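Local atomic coordinates of single-stranded-DNA-specific exonuclease RecJ (PDB entry 2ZXR), a protein that degrades single-stranded DNA exonucleolytically in the 5' to 3' direction, using divalent metal ions, and shows no detectable activity on single-stranded RNA. Residues T89-R94 against L193-L198; A97-D102 against L202-P207; Q311-A316 against E338-V343; P358-A363 against V378-S383. All coordinates share one frame; numbering follows the deposited sequence.

Contact 1. Residues T89-R94 against L193-L198; sequences TAILVR and LLLWAL
I91 and L92 on helix 83-98 face L194 and L195 on helix 187-201, where the two backbones draw together until L92 CA and L195 CA are 6.6 Å apart. Both segments are regular helix inside longer helices, and they run in the same general direction. Two adjacent residues of each helix make up the meeting surface. I91 uses its branch methyl: CG2 lies opposite the backbone N (CG1 has chi1 -76°), and it meets L195 CD2 at 3.9 Å. The same L195 methyl also lies near the backbone carbonyl, 4.1 Å from I91 O. L92 and L194 meet methyl to methyl, with CD2 of L92 4.1 Å from CD2 of L194, and their side chains cross at about a right angle. The CB of L92 does not point straight at the partner helix; the terminal methyl reaches across instead. All four residues are buried. Beyond the pair, L194 also rests on A61 and L65 of helix 60-70, while T89 and V93 of the first helix face V77 of strand 74-78. R94 turns elsewhere and forms a salt bridge with D291. Helix 83-98 also carries the metal ligand D84 near its start, and the side chain of I91 lies about 8 Å from that of D84. The side-chain contacts are apolar: dispersion between the paired methyls joins the two helices, so what this contact contributes is shape and burial within the DHH domain, with the I91 side chain about 12 Å from the bound magnesium ion.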
loop_
_atom_site.group_PDB
_atom_site.type_symbol
_atom_site.label_atom_id
_atom_site.label_comp_id
_atom_site.label_asym_id
_atom_site.label_seq_id
_atom_site.Cartn_x
_atom_site.Cartn_y
_atom_site.Cartn_z
ATOM N N THR A 89 -2.269 23.101 12.045
ATOM C CA THR A 89 -2.462 24.406 12.679
ATOM C C THR A 89 -3.772 24.424 13.497
ATOM O O THR A 89 -3.832 25.054 14.554
ATOM C CB THR A 89 -2.335 25.646 11.685
ATOM O OG1 THR A 89 -3.616 26.130 11.308
ATOM C CG2 THR A 89 -1.532 25.320 10.479
ATOM N N ALA A 90 -4.796 23.686 13.066
ATOM C CA ALA A 90 -6.022 23.655 13.848
ATOM C C ALA A 90 -5.701 23.076 15.225
ATOM O O ALA A 90 -6.232 23.533 16.224
ATOM C CB ALA A 90 -7.108 22.834 13.154
ATOM N N ILE A 91 -4.811 22.090 15.278
ATOM C CA ILE A 91 -4.453 21.490 16.545
ATOM C C ILE A 91 -3.775 22.522 17.438
ATOM O O ILE A 91 -4.157 22.700 18.585
ATOM C CB ILE A 91 -3.482 20.271 16.354
ATOM C CG1 ILE A 91 -4.257 19.058 15.843
ATOM C CG2 ILE A 91 -2.798 19.894 17.685
ATOM C CD1 ILE A 91 -3.314 17.975 15.281
ATOM N N LEU A 92 -2.757 23.195 16.916
ATOM C CA LEU A 92 -2.059 24.171 17.723
ATOM C C LEU A 92 -2.922 25.359 18.090
ATOM O O LEU A 92 -2.860 25.813 19.232
ATOM C CB LEU A 92 -0.776 24.616 17.015
ATOM C CG LEU A 92 0.207 23.433 16.990
ATOM C CD1 LEU A 92 1.285 23.678 15.984
ATOM C CD2 LEU A 92 0.804 23.228 18.367
ATOM N N VAL A 93 -3.730 25.860 17.155
ATOM C CA VAL A 93 -4.572 27.004 17.491
ATOM C C VAL A 93 -5.641 26.636 18.527
ATOM O O VAL A 93 -5.762 27.309 19.553
ATOM C CB VAL A 93 -5.233 27.618 16.225
ATOM C CG1 VAL A 93 -6.327 28.636 16.630
ATOM C CG2 VAL A 93 -4.136 28.310 15.357
ATOM N N ARG A 94 -6.423 25.588 18.285
ATOM C CA ARG A 94 -7.429 25.202 19.279
ATOM C C ARG A 94 -6.734 24.821 20.595
ATOM O O ARG A 94 -7.111 25.291 21.656
ATOM C CB ARG A 94 -8.268 23.998 18.809
ATOM C CG ARG A 94 -9.376 24.276 17.769
ATOM C CD ARG A 94 -10.149 22.964 17.585
ATOM N NE ARG A 94 -11.286 22.959 16.678
ATOM C CZ ARG A 94 -12.506 23.389 16.973
ATOM N NH1 ARG A 94 -12.751 23.901 18.181
ATOM N NH2 ARG A 94 -13.504 23.220 16.092
ATOM N N LEU A 193 2.254 16.155 18.812
ATOM C CA LEU A 193 3.264 15.799 19.806
ATOM C C LEU A 193 3.656 17.020 20.630
ATOM O O LEU A 193 3.813 16.924 21.850
ATOM C CB LEU A 193 4.495 15.198 19.124
ATOM C CG LEU A 193 4.221 13.793 18.573
ATOM C CD1 LEU A 193 5.318 13.365 17.600
ATOM C CD2 LEU A 193 4.088 12.822 19.749
ATOM N N LEU A 194 3.795 18.164 19.954
ATOM C CA LEU A 194 4.147 19.424 20.594
ATOM C C LEU A 194 3.072 19.838 21.589
ATOM O O LEU A 194 3.391 20.235 22.718
ATOM C CB LEU A 194 4.325 20.530 19.547
ATOM C CG LEU A 194 4.744 21.920 20.059
ATOM C CD1 LEU A 194 6.078 21.808 20.809
ATOM C CD2 LEU A 194 4.887 22.911 18.873
ATOM N N LEU A 195 1.800 19.781 21.188
ATOM C CA LEU A 195 0.738 20.144 22.123
ATOM C C LEU A 195 0.813 19.189 23.336
ATOM O O LEU A 195 0.617 19.593 24.484
ATOM C CB LEU A 195 -0.647 20.024 21.457
ATOM C CG LEU A 195 -1.857 20.295 22.372
ATOM C CD1 LEU A 195 -1.779 21.708 22.917
ATOM C CD2 LEU A 195 -3.153 20.071 21.605
ATOM N N TRP A 196 1.113 17.918 23.064
ATOM C CA TRP A 196 1.200 16.891 24.106
ATOM C C TRP A 196 2.371 17.184 25.071
ATOM O O TRP A 196 2.237 17.059 26.300
ATOM C CB TRP A 196 1.377 15.523 23.443
ATOM C CG TRP A 196 1.233 14.316 24.340
ATOM C CD1 TRP A 196 1.374 14.265 25.698
ATOM C CD2 TRP A 196 0.973 12.973 23.916
ATOM N NE1 TRP A 196 1.220 12.971 26.141
ATOM C CE2 TRP A 196 0.973 12.161 25.066
ATOM C CE3 TRP A 196 0.744 12.378 22.668
ATOM C CZ2 TRP A 196 0.753 10.779 25.014
ATOM C CZ3 TRP A 196 0.523 10.993 22.617
ATOM C CH2 TRP A 196 0.531 10.216 23.789
ATOM N N ALA A 197 3.515 17.559 24.507
ATOM C CA ALA A 197 4.684 17.901 25.308
ATOM C C ALA A 197 4.325 19.062 26.245
ATOM O O ALA A 197 4.702 19.060 27.410
ATOM C CB ALA A 197 5.852 18.285 24.395
ATOM N N LEU A 198 3.592 20.047 25.735
ATOM C CA LEU A 198 3.174 21.184 26.551
ATOM C C LEU A 198 2.228 20.729 27.686
ATOM O O LEU A 198 2.328 21.205 28.816
ATOM C CB LEU A 198 2.472 22.240 25.682
ATOM C CG LEU A 198 1.875 23.444 26.436
ATOM C CD1 LEU A 198 2.982 24.221 27.161
ATOM C CD2 LEU A 198 1.136 24.353 25.466
#

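Contact 2. Residues A97-D102 against L202-P207; sequences AALGAD and LGLPPP
The helix end that presents L99 to L202 and L204 is closed by G100, whose N bonds to A97 O at 3.1 Å. G100 has a positive phi of 93° and, with two bonds back into the last turn, completes a Schellman motif. G203 does the same for the other helix, directly after L202, with phi 70°. Each chain thus leaves its helix by a glycine turn, and the leucine just before each glycine looks toward the other segment. L99 is the hub. With CG placed beside the backbone N and opposite the carbonyl carbon (chi1 -52°), its two methyls split between two partners. CD1 meets L202 CD1 at 3.8 Å, the two side chains passing at a slant, while CD2 touches L204 CD1 at 3.7 Å as L99 and L204 slide past each other in opposite directions. The backbones stay well apart, since even the nearest pair, L99 CA and L202 CA, is separated by 9.6 Å; the leucine side chains alone bridge the distance. L198 of helix 187-201 also packs on L99, and L202 touches E66 of helix 60-70. Farther along the second segment, P206 and P207 lie on W196, and P205 O accepts a hydrogen bond from H199 ND1, which ties the proline run back to the helix it has just left. This is a surface contact, L204 being exposed and the other two leucines partly so. Two helix ends, each closed by a glycine in a Schellman motif, meet here through leucines at the surface of the parallel-sheet DHH domain.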
loop_
_atom_site.group_PDB
_atom_site.type_symbol
_atom_site.label_atom_id
_atom_site.label_comp_id
_atom_site.label_asym_id
_atom_site.label_seq_id
_atom_site.Cartn_x
_atom_site.Cartn_y
_atom_site.Cartn_z
ATOM N N ALA A 97 -5.190 27.859 22.405
ATOM C CA ALA A 97 -6.250 28.760 22.810
ATOM C C ALA A 97 -7.052 28.149 23.974
ATOM O O ALA A 97 -7.600 28.880 24.820
ATOM C CB ALA A 97 -7.172 29.068 21.634
ATOM N N ALA A 98 -7.128 26.823 24.039
ATOM C CA ALA A 98 -7.861 26.208 25.143
ATOM C C ALA A 98 -7.076 26.402 26.442
ATOM O O ALA A 98 -7.653 26.347 27.523
ATOM C CB ALA A 98 -8.092 24.726 24.895
ATOM N N LEU A 99 -5.766 26.615 26.342
ATOM C CA LEU A 99 -4.967 26.812 27.550
ATOM C C LEU A 99 -4.891 28.297 27.946
ATOM O O LEU A 99 -4.234 28.658 28.914
ATOM C CB LEU A 99 -3.556 26.233 27.355
ATOM C CG LEU A 99 -3.525 24.772 26.872
ATOM C CD1 LEU A 99 -2.111 24.374 26.537
ATOM C CD2 LEU A 99 -4.087 23.849 27.942
ATOM N N GLY A 100 -5.554 29.156 27.180
ATOM C CA GLY A 100 -5.552 30.567 27.495
ATOM C C GLY A 100 -4.475 31.361 26.784
ATOM O O GLY A 100 -4.106 32.441 27.227
ATOM N N ALA A 101 -3.976 30.836 25.670
ATOM C CA ALA A 101 -2.934 31.522 24.916
ATOM C C ALA A 101 -3.543 32.575 24.018
ATOM O O ALA A 101 -4.729 32.509 23.688
ATOM C CB ALA A 101 -2.158 30.518 24.060
ATOM N N ASP A 102 -2.732 33.556 23.642
ATOM C CA ASP A 102 -3.170 34.587 22.707
ATOM C C ASP A 102 -2.540 34.102 21.394
ATOM O O ASP A 102 -1.448 34.506 20.998
ATOM C CB ASP A 102 -2.632 35.965 23.108
ATOM C CG ASP A 102 -2.917 37.033 22.061
ATOM O OD1 ASP A 102 -3.761 36.802 21.163
ATOM O OD2 ASP A 102 -2.298 38.119 22.140
ATOM N N LEU A 202 2.599 21.131 31.727
ATOM C CA LEU A 202 1.565 21.773 32.509
ATOM C C LEU A 202 0.852 20.827 33.446
ATOM O O LEU A 202 -0.073 21.237 34.131
ATOM C CB LEU A 202 0.535 22.427 31.582
ATOM C CG LEU A 202 1.051 23.583 30.705
ATOM C CD1 LEU A 202 -0.049 24.093 29.764
ATOM C CD2 LEU A 202 1.523 24.705 31.624
ATOM N N GLY A 203 1.276 19.562 33.471
ATOM C CA GLY A 203 0.620 18.594 34.335
ATOM C C GLY A 203 -0.782 18.224 33.881
ATOM O O GLY A 203 -1.640 17.916 34.707
ATOM N N LEU A 204 -1.026 18.248 32.570
ATOM C CA LEU A 204 -2.338 17.901 32.046
ATOM C C LEU A 204 -2.286 16.549 31.314
ATOM O O LEU A 204 -1.238 16.127 30.834
ATOM C CB LEU A 204 -2.845 18.994 31.089
ATOM C CG LEU A 204 -2.906 20.421 31.640
ATOM C CD1 LEU A 204 -3.391 21.381 30.554
ATOM C CD2 LEU A 204 -3.862 20.466 32.856
ATOM N N PRO A 205 -3.435 15.865 31.190
ATOM C CA PRO A 205 -3.458 14.575 30.508
ATOM C C PRO A 205 -3.203 14.715 29.004
ATOM O O PRO A 205 -3.269 15.820 28.446
ATOM C CB PRO A 205 -4.871 14.057 30.767
ATOM C CG PRO A 205 -5.476 15.010 31.789
ATOM C CD PRO A 205 -4.796 16.307 31.530
ATOM N N PRO A 206 -2.898 13.592 28.333
ATOM C CA PRO A 206 -2.642 13.544 26.887
ATOM C C PRO A 206 -3.847 14.173 26.146
ATOM O O PRO A 206 -5.003 13.863 26.438
ATOM C CB PRO A 206 -2.533 12.050 26.619
ATOM C CG PRO A 206 -1.928 11.517 27.897
ATOM C CD PRO A 206 -2.677 12.271 28.954
ATOM N N PRO A 207 -3.590 15.066 25.189
ATOM C CA PRO A 207 -4.652 15.732 24.420
ATOM C C PRO A 207 -5.238 14.811 23.348
ATOM O O PRO A 207 -5.189 15.140 22.164
ATOM C CB PRO A 207 -3.919 16.908 23.800
ATOM C CG PRO A 207 -2.611 16.274 23.432
ATOM C CD PRO A 207 -2.258 15.473 24.697
#

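Contact 3. Residues Q311-A316 against E338-V343; sequences QTLEEA and EGHPGV
Apolar packing between L313 and V343 forms the centre of this contact, where helix 293-321 meets the start of helix 341-355. L313 CB lies 3.8 Å from V343 CG1, and the two side chains cross at about a right angle. The other valine methyl, CG2, turns to the helix backbone and sits 4.0 Å from E314 CA, near enough that the valine straddles the step from L313 to E314. The backbones are close here, with E314 CA and V343 CA 5.5 Å apart. L313 also reaches a flat group: its CD1 comes within 3.6 Å of H340 ND1, approaching the imidazole ring obliquely. The leucine CG stands beside its own backbone N (chi1 -67°), and this torsion helps direct CD1 toward the histidine, alongside V343. The polar part is water-mediated. One water donates to E314 OE1 at 3.1 Å and to V343 O at 2.9 Å, joining a helix side chain to a backbone carbonyl of the facing segment. E314 holds its carboxylate out on an extended chain (chi1 174°, chi2 -173°) and is gripped from elsewhere too: OE1 forms a salt bridge with R310 that stays within helix 293-321, and OE2 one with R350 that links to helix 341-355. R350 also pairs with E315, the next acid along. In sum, the direct contacts are van der Waals ones, largely apolar, while the buried carboxylate of E314 is satisfied by two arginines and a water; this charge pairing would be expected to favour the ionised form.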
loop_
_atom_site.group_PDB
_atom_site.type_symbol
_atom_site.label_atom_id
_atom_site.label_comp_id
_atom_site.label_asym_id
_atom_site.label_seq_id
_atom_site.Cartn_x
_atom_site.Cartn_y
_atom_site.Cartn_z
ATOM N N GLN A 311 -12.295 18.870 -9.414
ATOM C CA GLN A 311 -12.549 17.681 -10.213
ATOM C C GLN A 311 -12.805 18.012 -11.664
ATOM O O GLN A 311 -12.292 17.336 -12.544
ATOM C CB GLN A 311 -13.741 16.905 -9.653
ATOM C CG GLN A 311 -13.365 16.058 -8.454
ATOM C CD GLN A 311 -14.573 15.603 -7.647
ATOM O OE1 GLN A 311 -14.511 14.597 -6.939
ATOM N NE2 GLN A 311 -15.669 16.350 -7.740
ATOM N N THR A 312 -13.593 19.057 -11.897
ATOM C CA THR A 312 -13.935 19.490 -13.235
ATOM C C THR A 312 -12.704 19.936 -13.998
ATOM O O THR A 312 -12.474 19.481 -15.110
ATOM C CB THR A 312 -14.955 20.638 -13.199
ATOM O OG1 THR A 312 -16.103 20.213 -12.450
ATOM C CG2 THR A 312 -15.386 21.019 -14.629
ATOM N N LEU A 313 -11.911 20.821 -13.406
ATOM C CA LEU A 313 -10.681 21.294 -14.050
ATOM C C LEU A 313 -9.719 20.131 -14.321
ATOM O O LEU A 313 -9.148 20.024 -15.416
ATOM C CB LEU A 313 -9.973 22.323 -13.169
ATOM C CG LEU A 313 -10.695 23.654 -12.975
ATOM C CD1 LEU A 313 -10.050 24.451 -11.817
ATOM C CD2 LEU A 313 -10.618 24.460 -14.293
ATOM N N GLU A 314 -9.544 19.268 -13.320
ATOM C CA GLU A 314 -8.645 18.133 -13.437
ATOM C C GLU A 314 -9.055 17.223 -14.593
ATOM O O GLU A 314 -8.222 16.791 -15.389
ATOM C CB GLU A 314 -8.664 17.340 -12.149
ATOM C CG GLU A 314 -7.885 16.060 -12.193
ATOM C CD GLU A 314 -8.080 15.222 -10.941
ATOM O OE1 GLU A 314 -8.106 15.807 -9.821
ATOM O OE2 GLU A 314 -8.197 13.976 -11.080
ATOM N N GLU A 315 -10.346 16.932 -14.673
ATOM C CA GLU A 315 -10.839 16.080 -15.728
ATOM C C GLU A 315 -10.637 16.757 -17.098
ATOM O O GLU A 315 -10.215 16.101 -18.035
ATOM C CB GLU A 315 -12.306 15.723 -15.497
ATOM C CG GLU A 315 -12.645 14.362 -16.088
ATOM C CD GLU A 315 -11.893 13.199 -15.389
ATOM O OE1 GLU A 315 -11.658 12.177 -16.061
ATOM O OE2 GLU A 315 -11.549 13.292 -14.181
ATOM N N ALA A 316 -10.905 18.055 -17.217
ATOM C CA ALA A 316 -10.674 18.724 -18.493
ATOM C C ALA A 316 -9.168 18.737 -18.849
ATOM O O ALA A 316 -8.808 18.558 -20.007
ATOM C CB ALA A 316 -11.225 20.171 -18.474
ATOM N N GLU A 338 -2.546 27.692 -20.410
ATOM C CA GLU A 338 -3.545 28.235 -19.507
ATOM C C GLU A 338 -4.050 27.260 -18.447
ATOM O O GLU A 338 -5.068 27.523 -17.811
ATOM C CB GLU A 338 -4.730 28.764 -20.309
ATOM C CG GLU A 338 -4.417 29.985 -21.167
ATOM C CD GLU A 338 -3.816 31.135 -20.375
ATOM O OE1 GLU A 338 -4.456 31.608 -19.400
ATOM O OE2 GLU A 338 -2.693 31.567 -20.736
ATOM N N GLY A 339 -3.348 26.143 -18.264
ATOM C CA GLY A 339 -3.763 25.167 -17.272
ATOM C C GLY A 339 -3.718 25.758 -15.874
ATOM O O GLY A 339 -2.961 26.696 -15.626
ATOM N N HIS A 340 -4.538 25.235 -14.966
ATOM C CA HIS A 340 -4.564 25.721 -13.589
ATOM C C HIS A 340 -3.458 24.991 -12.789
ATOM O O HIS A 340 -3.450 23.778 -12.690
ATOM C CB HIS A 340 -5.962 25.469 -12.984
ATOM C CG HIS A 340 -6.199 26.170 -11.679
ATOM N ND1 HIS A 340 -7.390 26.805 -11.380
ATOM C CD2 HIS A 340 -5.389 26.368 -10.609
ATOM C CE1 HIS A 340 -7.302 27.369 -10.187
ATOM N NE2 HIS A 340 -6.098 27.120 -9.698
ATOM N N PRO A 341 -2.490 25.733 -12.232
ATOM C CA PRO A 341 -1.410 25.084 -11.468
ATOM C C PRO A 341 -1.889 24.272 -10.274
ATOM O O PRO A 341 -1.197 23.363 -9.820
ATOM C CB PRO A 341 -0.511 26.264 -11.079
ATOM C CG PRO A 341 -0.677 27.182 -12.290
ATOM C CD PRO A 341 -2.188 27.162 -12.425
ATOM N N GLY A 342 -3.090 24.583 -9.808
ATOM C CA GLY A 342 -3.668 23.880 -8.682
ATOM C C GLY A 342 -4.133 22.461 -8.979
ATOM O O GLY A 342 -4.345 21.659 -8.046
ATOM N N VAL A 343 -4.295 22.114 -10.253
ATOM C CA VAL A 343 -4.735 20.764 -10.548
ATOM C C VAL A 343 -3.735 19.900 -11.284
ATOM O O VAL A 343 -3.946 18.681 -11.372
ATOM C CB VAL A 343 -6.078 20.745 -11.351
ATOM C CG1 VAL A 343 -7.026 21.799 -10.791
ATOM C CG2 VAL A 343 -5.830 20.935 -12.838
HETATM O O HOH W 1 -6.064 18.061 -9.509
#

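Contact 4. Residues P358-A363 against V378-S383; sequences PVFLVA and VEALRS
The F360 ring meets helix 377-383 at its edge, where A380 CB lies in the ring plane, 3.7 Å from F360 CZ. Next along the same rim, L381 CD2 comes 4.0 Å from F360 CE2, also near the plane, with the two side chains sliding past each other in opposite directions. Neither of these helix residues lies over a ring face. The ring is carried toward the helix with CG beside the backbone N (chi1 -59°). On the helix, S383 OG donates to A380 O at 2.7 Å, so the carbonyl of the residue that meets the ring is held from within its own turn, and R382 pairs with E379 in a salt bridge. L381 packs against F410, and A380 against Y417, both of helix 407-419. Strand 359-363 runs parallel to strand 332-335, and F360 bonds through its backbone to I332 and L334, whereas V359 and L361 turn their side chains to helix 341-355. Residues alternating along the strand thus serve helices on its two sides, an alpha/beta layering built on the beta-alpha-beta unit of strand 332-335, helix 341-355 and strand 359-363 in the DHHA1 domain.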
loop_
_atom_site.group_PDB
_atom_site.type_symbol
_atom_site.label_atom_id
_atom_site.label_comp_id
_atom_site.label_asym_id
_atom_site.label_seq_id
_atom_site.Cartn_x
_atom_site.Cartn_y
_atom_site.Cartn_z
ATOM N N PRO A 358 7.826 8.892 -16.105
ATOM C CA PRO A 358 7.952 10.131 -15.338
ATOM C C PRO A 358 7.104 11.167 -16.094
ATOM O O PRO A 358 7.016 11.113 -17.334
ATOM C CB PRO A 358 9.447 10.440 -15.423
ATOM C CG PRO A 358 10.083 9.101 -15.662
ATOM C CD PRO A 358 9.131 8.431 -16.610
ATOM N N VAL A 359 6.457 12.084 -15.381
ATOM C CA VAL A 359 5.646 13.083 -16.059
ATOM C C VAL A 359 6.015 14.462 -15.561
ATOM O O VAL A 359 6.185 14.690 -14.355
ATOM C CB VAL A 359 4.121 12.818 -15.867
ATOM C CG1 VAL A 359 3.276 13.938 -16.512
ATOM C CG2 VAL A 359 3.758 11.488 -16.516
ATOM N N PHE A 360 6.189 15.362 -16.526
ATOM C CA PHE A 360 6.541 16.753 -16.306
ATOM C C PHE A 360 5.458 17.575 -17.007
ATOM O O PHE A 360 5.232 17.412 -18.208
ATOM C CB PHE A 360 7.889 17.097 -16.965
ATOM C CG PHE A 360 9.043 16.270 -16.485
ATOM C CD1 PHE A 360 9.121 14.907 -16.788
ATOM C CD2 PHE A 360 10.031 16.841 -15.704
ATOM C CE1 PHE A 360 10.178 14.122 -16.310
ATOM C CE2 PHE A 360 11.081 16.074 -15.220
ATOM C CZ PHE A 360 11.154 14.710 -15.522
ATOM N N LEU A 361 4.809 18.462 -16.267
ATOM C CA LEU A 361 3.763 19.321 -16.808
ATOM C C LEU A 361 4.110 20.759 -16.471
ATOM O O LEU A 361 4.615 21.055 -15.363
ATOM C CB LEU A 361 2.411 18.989 -16.157
ATOM C CG LEU A 361 1.455 17.997 -16.827
ATOM C CD1 LEU A 361 2.204 16.925 -17.592
ATOM C CD2 LEU A 361 0.509 17.431 -15.760
ATOM N N VAL A 362 3.837 21.648 -17.419
ATOM C CA VAL A 362 4.097 23.075 -17.252
ATOM C C VAL A 362 2.805 23.785 -17.583
ATOM O O VAL A 362 2.161 23.456 -18.574
ATOM C CB VAL A 362 5.167 23.571 -18.239
ATOM C CG1 VAL A 362 5.336 25.092 -18.106
ATOM C CG2 VAL A 362 6.481 22.868 -17.981
ATOM N N ALA A 363 2.403 24.732 -16.753
ATOM C CA ALA A 363 1.172 25.495 -17.008
ATOM C C ALA A 363 1.389 26.843 -16.399
ATOM O O ALA A 363 1.759 26.937 -15.230
ATOM C CB ALA A 363 -0.040 24.840 -16.368
ATOM N N VAL A 378 13.529 15.215 -8.807
ATOM C CA VAL A 378 14.363 16.370 -8.578
ATOM C C VAL A 378 15.719 16.310 -9.277
ATOM O O VAL A 378 16.267 17.349 -9.646
ATOM C CB VAL A 378 14.514 16.648 -7.048
ATOM C CG1 VAL A 378 15.328 15.543 -6.352
ATOM C CG2 VAL A 378 15.137 18.001 -6.834
ATOM N N GLU A 379 16.258 15.114 -9.486
ATOM C CA GLU A 379 17.546 14.999 -10.172
ATOM C C GLU A 379 17.338 15.263 -11.671
ATOM O O GLU A 379 18.232 15.751 -12.350
ATOM C CB GLU A 379 18.177 13.611 -9.951
ATOM C CG GLU A 379 18.768 13.397 -8.556
ATOM C CD GLU A 379 19.824 14.449 -8.177
ATOM O OE1 GLU A 379 20.829 14.591 -8.917
ATOM O OE2 GLU A 379 19.648 15.137 -7.135
ATOM N N ALA A 380 16.156 14.942 -12.180
ATOM C CA ALA A 380 15.854 15.182 -13.595
ATOM C C ALA A 380 15.802 16.703 -13.821
ATOM O O ALA A 380 16.278 17.216 -14.843
ATOM C CB ALA A 380 14.527 14.549 -13.958
ATOM N N LEU A 381 15.246 17.421 -12.849
ATOM C CA LEU A 381 15.174 18.869 -12.942
ATOM C C LEU A 381 16.589 19.418 -12.811
ATOM O O LEU A 381 16.960 20.386 -13.484
ATOM C CB LEU A 381 14.290 19.458 -11.832
ATOM C CG LEU A 381 12.795 19.104 -11.882
ATOM C CD1 LEU A 381 12.038 19.935 -10.813
ATOM C CD2 LEU A 381 12.229 19.385 -13.282
ATOM N N ARG A 382 17.380 18.804 -11.932
ATOM C CA ARG A 382 18.756 19.252 -11.751
ATOM C C ARG A 382 19.501 19.173 -13.077
ATOM O O ARG A 382 20.236 20.078 -13.417
ATOM C CB ARG A 382 19.469 18.399 -10.699
ATOM C CG ARG A 382 20.921 18.784 -10.450
ATOM C CD ARG A 382 21.285 18.449 -9.017
ATOM N NE ARG A 382 20.294 19.067 -8.131
ATOM C CZ ARG A 382 19.954 18.605 -6.928
ATOM N NH1 ARG A 382 20.533 17.511 -6.456
ATOM N NH2 ARG A 382 19.022 19.235 -6.207
ATOM N N SER A 383 19.292 18.109 -13.838
ATOM C CA SER A 383 19.977 17.963 -15.118
ATOM C C SER A 383 19.647 19.099 -16.076
ATOM O O SER A 383 20.401 19.362 -17.000
ATOM C CB SER A 383 19.634 16.614 -15.784
ATOM O OG SER A 383 18.366 16.623 -16.436
#

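From the N terminus, helix 83-98 supplies residues 89-94 and then opens into 97-102. Both wait some hundred residues for partners, on helix 187-201 and in the loop after it, so contacts 1 and 2 cross along the chain and also touch, L198 packing on L99 and W196 and L195 on the prolines. Together they tie helix 83-98 to a much later one. Contacts 3 and 4 follow in series, each closing a shorter loop: 311-316 returns to 338-343, then 358-363 to 378-383. These two adjoin where G339 and P341 pack on A363, so the segment that receives helix 293-321 also abuts strand 359-363, whereas the centres of contacts 1 and 4 lie about 36 Å apart.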